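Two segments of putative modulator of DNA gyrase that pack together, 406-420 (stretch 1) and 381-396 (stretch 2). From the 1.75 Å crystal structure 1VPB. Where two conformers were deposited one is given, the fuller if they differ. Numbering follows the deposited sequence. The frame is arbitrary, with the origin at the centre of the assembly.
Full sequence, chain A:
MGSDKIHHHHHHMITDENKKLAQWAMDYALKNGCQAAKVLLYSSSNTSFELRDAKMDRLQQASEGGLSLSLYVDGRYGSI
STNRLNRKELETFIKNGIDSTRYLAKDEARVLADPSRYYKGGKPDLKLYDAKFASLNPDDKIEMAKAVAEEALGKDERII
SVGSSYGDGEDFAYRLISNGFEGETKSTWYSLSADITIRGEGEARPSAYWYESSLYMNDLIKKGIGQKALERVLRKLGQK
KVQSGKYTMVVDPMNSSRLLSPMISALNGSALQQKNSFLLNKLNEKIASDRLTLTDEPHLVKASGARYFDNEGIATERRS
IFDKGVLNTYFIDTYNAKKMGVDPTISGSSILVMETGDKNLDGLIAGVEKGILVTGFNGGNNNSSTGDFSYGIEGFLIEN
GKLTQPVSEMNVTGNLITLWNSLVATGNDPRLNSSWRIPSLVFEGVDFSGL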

# COMPACT_ATOMS: atom_id res chain seq x y z
N PRO A 406 28.08 18.07 -2.65
CA PRO A 406 26.89 17.24 -2.47
C PRO A 406 25.80 17.70 -3.43
O PRO A 406 25.66 18.91 -3.66
CB PRO A 406 26.49 17.48 -1.02
CG PRO A 406 27.30 18.57 -0.53
CD PRO A 406 28.34 18.96 -1.51
N VAL A 407 25.08 16.75 -4.00
CA VAL A 407 24.16 17.05 -5.08
C VAL A 407 22.73 16.63 -4.76
O VAL A 407 22.49 15.56 -4.21
CB VAL A 407 24.60 16.31 -6.39
CG1 VAL A 407 23.55 16.48 -7.48
CG2 VAL A 407 25.92 16.84 -6.85
N SER A 408 21.80 17.49 -5.15
CA SER A 408 20.39 17.16 -5.20
C SER A 408 19.70 18.09 -6.20
O SER A 408 20.35 18.87 -6.89
CB SER A 408 19.76 17.30 -3.82
OG SER A 408 19.71 18.67 -3.45
N GLU A 409 18.38 17.95 -6.30
CA GLU A 409 17.55 18.71 -7.22
C GLU A 409 17.98 18.58 -8.67
O GLU A 409 17.90 19.54 -9.43
CB GLU A 409 17.44 20.16 -6.77
CG GLU A 409 16.84 20.25 -5.38
CD GLU A 409 16.51 21.67 -4.99
OE1 GLU A 409 17.13 22.61 -5.54
OE2 GLU A 409 15.63 21.84 -4.14
N MET A 410 18.40 17.37 -9.05
CA MET A 410 18.73 17.09 -10.46
C MET A 410 17.92 15.90 -10.93
O MET A 410 17.51 15.05 -10.14
CB MET A 410 20.22 16.79 -10.64
CG MET A 410 21.18 17.87 -10.17
SD MET A 410 21.24 19.27 -11.23
CE MET A 410 22.07 18.58 -12.67
N ASN A 411 17.71 15.83 -12.23
CA ASN A 411 17.11 14.66 -12.83
C ASN A 411 18.08 13.99 -13.77
O ASN A 411 18.82 14.67 -14.51
CB ASN A 411 15.88 15.06 -13.63
CG ASN A 411 14.72 15.47 -12.73
OD1 ASN A 411 14.44 14.81 -11.72
ND2 ASN A 411 14.05 16.53 -13.10
N VAL A 412 18.04 12.67 -13.75
CA VAL A 412 18.74 11.86 -14.74
C VAL A 412 17.70 11.38 -15.76
O VAL A 412 16.62 10.90 -15.38
CB VAL A 412 19.52 10.68 -14.05
CG1 VAL A 412 18.59 9.58 -13.53
CG2 VAL A 412 20.56 10.11 -15.00
N THR A 413 18.00 11.55 -17.05
CA THR A 413 17.05 11.22 -18.10
C THR A 413 17.77 10.47 -19.19
O THR A 413 18.99 10.53 -19.28
CB THR A 413 16.44 12.47 -18.74
OG1 THR A 413 17.45 13.28 -19.37
CG2 THR A 413 15.80 13.37 -17.69
N GLY A 414 16.99 9.80 -20.03
CA GLY A 414 17.54 9.06 -21.16
C GLY A 414 16.60 7.94 -21.53
O GLY A 414 15.41 8.00 -21.23
N ASN A 415 17.15 6.90 -22.16
CA ASN A 415 16.40 5.73 -22.51
C ASN A 415 17.14 4.55 -21.91
O ASN A 415 18.37 4.52 -21.92
CB ASN A 415 16.26 5.56 -24.04
CG ASN A 415 15.48 4.32 -24.40
OD1 ASN A 415 16.02 3.20 -24.50
ND2 ASN A 415 14.17 4.49 -24.59
N LEU A 416 16.40 3.64 -21.32
CA LEU A 416 16.99 2.55 -20.53
C LEU A 416 17.89 1.64 -21.37
O LEU A 416 18.90 1.14 -20.88
CB LEU A 416 15.93 1.74 -19.82
CG LEU A 416 15.28 2.48 -18.64
CD1 LEU A 416 14.02 1.71 -18.22
CD2 LEU A 416 16.26 2.57 -17.43
N ILE A 417 17.55 1.44 -22.62
CA ILE A 417 18.38 0.58 -23.45
C ILE A 417 19.74 1.18 -23.70
O ILE A 417 20.74 0.51 -23.51
CB ILE A 417 17.65 0.24 -24.80
CG1 ILE A 417 16.38 -0.52 -24.54
CG2 ILE A 417 18.53 -0.60 -25.71
CD1 ILE A 417 15.61 -0.78 -25.82
N THR A 418 19.80 2.44 -24.12
CA THR A 418 21.09 3.11 -24.35
C THR A 418 21.83 3.33 -23.03
O THR A 418 23.08 3.30 -22.98
CB THR A 418 20.96 4.40 -25.20
OG1 THR A 418 19.79 5.16 -24.82
CG2 THR A 418 20.72 4.02 -26.66
N LEU A 419 21.11 3.55 -21.95
CA LEU A 419 21.75 3.60 -20.65
C LEU A 419 22.52 2.30 -20.37
O LEU A 419 23.72 2.34 -20.09
CB LEU A 419 20.73 3.80 -19.55
CG LEU A 419 21.38 3.82 -18.14
CD1 LEU A 419 22.30 4.98 -17.86
CD2 LEU A 419 20.29 3.75 -17.11
N TRP A 420 21.84 1.19 -20.53
CA TRP A 420 22.44 -0.11 -20.24
C TRP A 420 23.47 -0.47 -21.35
O TRP A 420 24.35 -1.30 -21.13
CB TRP A 420 21.39 -1.16 -20.00
CG TRP A 420 20.84 -1.05 -18.61
CD1 TRP A 420 19.66 -0.47 -18.23
CD2 TRP A 420 21.49 -1.45 -17.41
NE1 TRP A 420 19.52 -0.53 -16.86
CE2 TRP A 420 20.63 -1.12 -16.32
CE3 TRP A 420 22.72 -2.06 -17.11
CZ2 TRP A 420 20.96 -1.38 -15.01
CZ3 TRP A 420 23.02 -2.36 -15.79
CH2 TRP A 420 22.15 -2.00 -14.76
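Stretch 2, residues 381-396: NNNSSTGDFSYGIEGF

The packing of residues 381-396 on 406-420 is an antiparallel β pairing, interrupted by a bulge and closed at one end by a capped helix, and it illustrates how a backbone ladder can keep its direction while its register slips. Stretch 2 opens with the last residues of a strand, 381-382, turns through a loop, and returns as the extended strand 388-396. That strand runs at 172° to strand 406-408 and at a signed crossing angle of 148° to strand 410-413, with axes approaching to 4.3 and 4.5 Å.

At the Phe-396 end of the strand Gly-395 and Val-407 exchange two hydrogen bonds, Gly-395 N to Val-407 O at 2.9 Å and Val-407 N to Gly-395 O at 2.7 Å. The register then shifts by one residue, so Ile-393 faces Met-410, and Ile-393 N reaches Met-410 O at 3.0 Å; the carbonyl of Ile-393 is left without a partner. Beyond the bulge Tyr-391 pairs with Val-412, where Tyr-391 N to Val-412 O and Val-412 N to Tyr-391 O are both 2.8 Å, and Phe-389 N meets Gly-414 O at 2.8 Å.

Alternation sends Phe-389, Tyr-391 and Ile-393 to the same face as Val-412, whose CG1 lies 3.7 Å from Ile-393 CG2 and 3.9 Å from Phe-389 CE1. Gly-414 CA sits over the Phe-389 ring, 4.0 Å from its centroid, where a side chain would be tight against the ring. Leu-416 CD2 touches Phe-389 CD2 at 3.7 Å, bringing the helix into the same apolar cluster.

Asn-415 joins ladder to helix: its OD1 caps Ile-417 N at 3.0 Å, while its ND2 donates to Thr-386 O at 2.8 Å and Asp-388 OD1 at 2.9 Å. Leu-416 N adds a bond to Gly-387 O at 2.9 Å, tying the start of the helix to the loop.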

# COMPACT_ATOMS: atom_id res chain seq x y z
N ASN A 381 9.86 8.26 -13.26
CA ASN A 381 9.37 6.96 -13.75
C ASN A 381 10.02 6.69 -15.09
O ASN A 381 10.79 7.51 -15.61
CB ASN A 381 7.82 6.94 -13.89
CG ASN A 381 7.21 5.52 -13.77
OD1 ASN A 381 7.87 4.48 -13.91
ND2 ASN A 381 5.91 5.50 -13.52
N ASN A 382 9.70 5.51 -15.62
CA ASN A 382 10.02 5.13 -16.99
C ASN A 382 8.73 4.81 -17.73
O ASN A 382 7.78 4.33 -17.14
CB ASN A 382 11.00 3.95 -17.08
CG ASN A 382 10.33 2.58 -16.93
OD1 ASN A 382 9.96 2.28 -15.69
ND2 ASN A 382 10.21 1.77 -17.91
N ASN A 383 8.74 5.08 -19.02
CA ASN A 383 7.71 4.62 -19.91
C ASN A 383 7.94 3.13 -20.16
O ASN A 383 9.01 2.74 -20.66
CB ASN A 383 7.80 5.41 -21.20
CG ASN A 383 6.68 5.09 -22.16
OD1 ASN A 383 6.46 3.92 -22.50
ND2 ASN A 383 5.99 6.14 -22.64
N SER A 384 6.93 2.32 -19.84
CA SER A 384 7.03 0.88 -19.94
C SER A 384 7.12 0.35 -21.36
O SER A 384 7.69 -0.72 -21.57
CB SER A 384 5.81 0.23 -19.26
OG SER A 384 4.63 0.81 -19.79
N SER A 385 6.57 1.08 -22.34
CA SER A 385 6.62 0.67 -23.75
C SER A 385 7.80 1.21 -24.54
O SER A 385 8.23 0.58 -25.52
CB SER A 385 5.30 0.95 -24.48
OG SER A 385 5.04 2.33 -24.51
N THR A 386 8.34 2.36 -24.16
CA THR A 386 9.47 2.97 -24.88
C THR A 386 10.84 2.84 -24.16
O THR A 386 11.89 2.88 -24.82
CB THR A 386 9.24 4.47 -25.15
OG1 THR A 386 9.27 5.23 -23.93
CG2 THR A 386 7.85 4.73 -25.68
N GLY A 387 10.80 2.77 -22.84
CA GLY A 387 12.01 2.77 -22.01
C GLY A 387 12.60 4.13 -21.69
O GLY A 387 13.62 4.20 -21.03
N ASP A 388 11.98 5.22 -22.15
CA ASP A 388 12.44 6.54 -21.77
C ASP A 388 12.25 6.72 -20.27
O ASP A 388 11.26 6.21 -19.70
CB ASP A 388 11.68 7.63 -22.54
CG ASP A 388 12.03 7.69 -23.99
OD1 ASP A 388 13.05 7.12 -24.44
OD2 ASP A 388 11.34 8.35 -24.79
N PHE A 389 13.18 7.42 -19.63
CA PHE A 389 13.16 7.56 -18.17
C PHE A 389 13.55 8.96 -17.73
O PHE A 389 14.24 9.69 -18.44
CB PHE A 389 14.04 6.50 -17.46
CG PHE A 389 15.52 6.74 -17.61
CD1 PHE A 389 16.19 7.64 -16.77
CD2 PHE A 389 16.23 6.10 -18.61
CE1 PHE A 389 17.56 7.90 -16.94
CE2 PHE A 389 17.59 6.33 -18.78
CZ PHE A 389 18.26 7.24 -17.97
N SER A 390 13.08 9.31 -16.53
CA SER A 390 13.51 10.53 -15.86
C SER A 390 13.40 10.26 -14.37
O SER A 390 12.31 9.91 -13.87
CB SER A 390 12.63 11.72 -16.25
OG SER A 390 13.02 12.90 -15.57
N TYR A 391 14.51 10.35 -13.65
CA TYR A 391 14.46 10.10 -12.22
C TYR A 391 15.14 11.18 -11.45
O TYR A 391 16.13 11.74 -11.90
CB TYR A 391 15.12 8.78 -11.82
CG TYR A 391 14.62 7.55 -12.52
CD1 TYR A 391 13.31 7.09 -12.35
CD2 TYR A 391 15.49 6.77 -13.26
CE1 TYR A 391 12.89 5.93 -12.98
CE2 TYR A 391 15.08 5.64 -13.87
CZ TYR A 391 13.80 5.21 -13.74
OH TYR A 391 13.45 4.06 -14.37
N GLY A 392 14.64 11.46 -10.25
CA GLY A 392 15.32 12.41 -9.41
C GLY A 392 16.48 11.73 -8.72
O GLY A 392 16.36 10.59 -8.28
N ILE A 393 17.59 12.44 -8.61
CA ILE A 393 18.77 11.92 -7.96
C ILE A 393 19.35 12.89 -6.90
O ILE A 393 19.16 14.10 -6.93
CB ILE A 393 19.87 11.54 -9.00
CG1 ILE A 393 20.41 12.78 -9.72
CG2 ILE A 393 19.31 10.50 -9.98
CD1 ILE A 393 21.75 13.31 -9.13
N GLU A 394 20.06 12.27 -5.98
CA GLU A 394 20.95 12.95 -5.09
C GLU A 394 22.25 12.15 -4.95
O GLU A 394 22.30 10.95 -5.24
CB GLU A 394 20.26 13.14 -3.74
CG GLU A 394 20.03 11.87 -2.94
CD GLU A 394 19.49 12.19 -1.55
OE1 GLU A 394 20.28 12.56 -0.64
OE2 GLU A 394 18.26 12.09 -1.38
N GLY A 395 23.29 12.81 -4.45
CA GLY A 395 24.59 12.19 -4.30
C GLY A 395 25.72 13.19 -4.20
O GLY A 395 25.68 14.15 -3.42
N PHE A 396 26.76 12.96 -4.99
CA PHE A 396 27.93 13.80 -5.00
C PHE A 396 28.48 13.99 -6.38
O PHE A 396 28.49 13.05 -7.20
CB PHE A 396 29.02 13.18 -4.14
CG PHE A 396 28.77 13.32 -2.69
CD1 PHE A 396 28.03 12.37 -2.02
CD2 PHE A 396 29.23 14.45 -2.01
CE1 PHE A 396 27.76 12.50 -0.67
CE2 PHE A 396 28.98 14.58 -0.66
CZ PHE A 396 28.23 13.59 0.00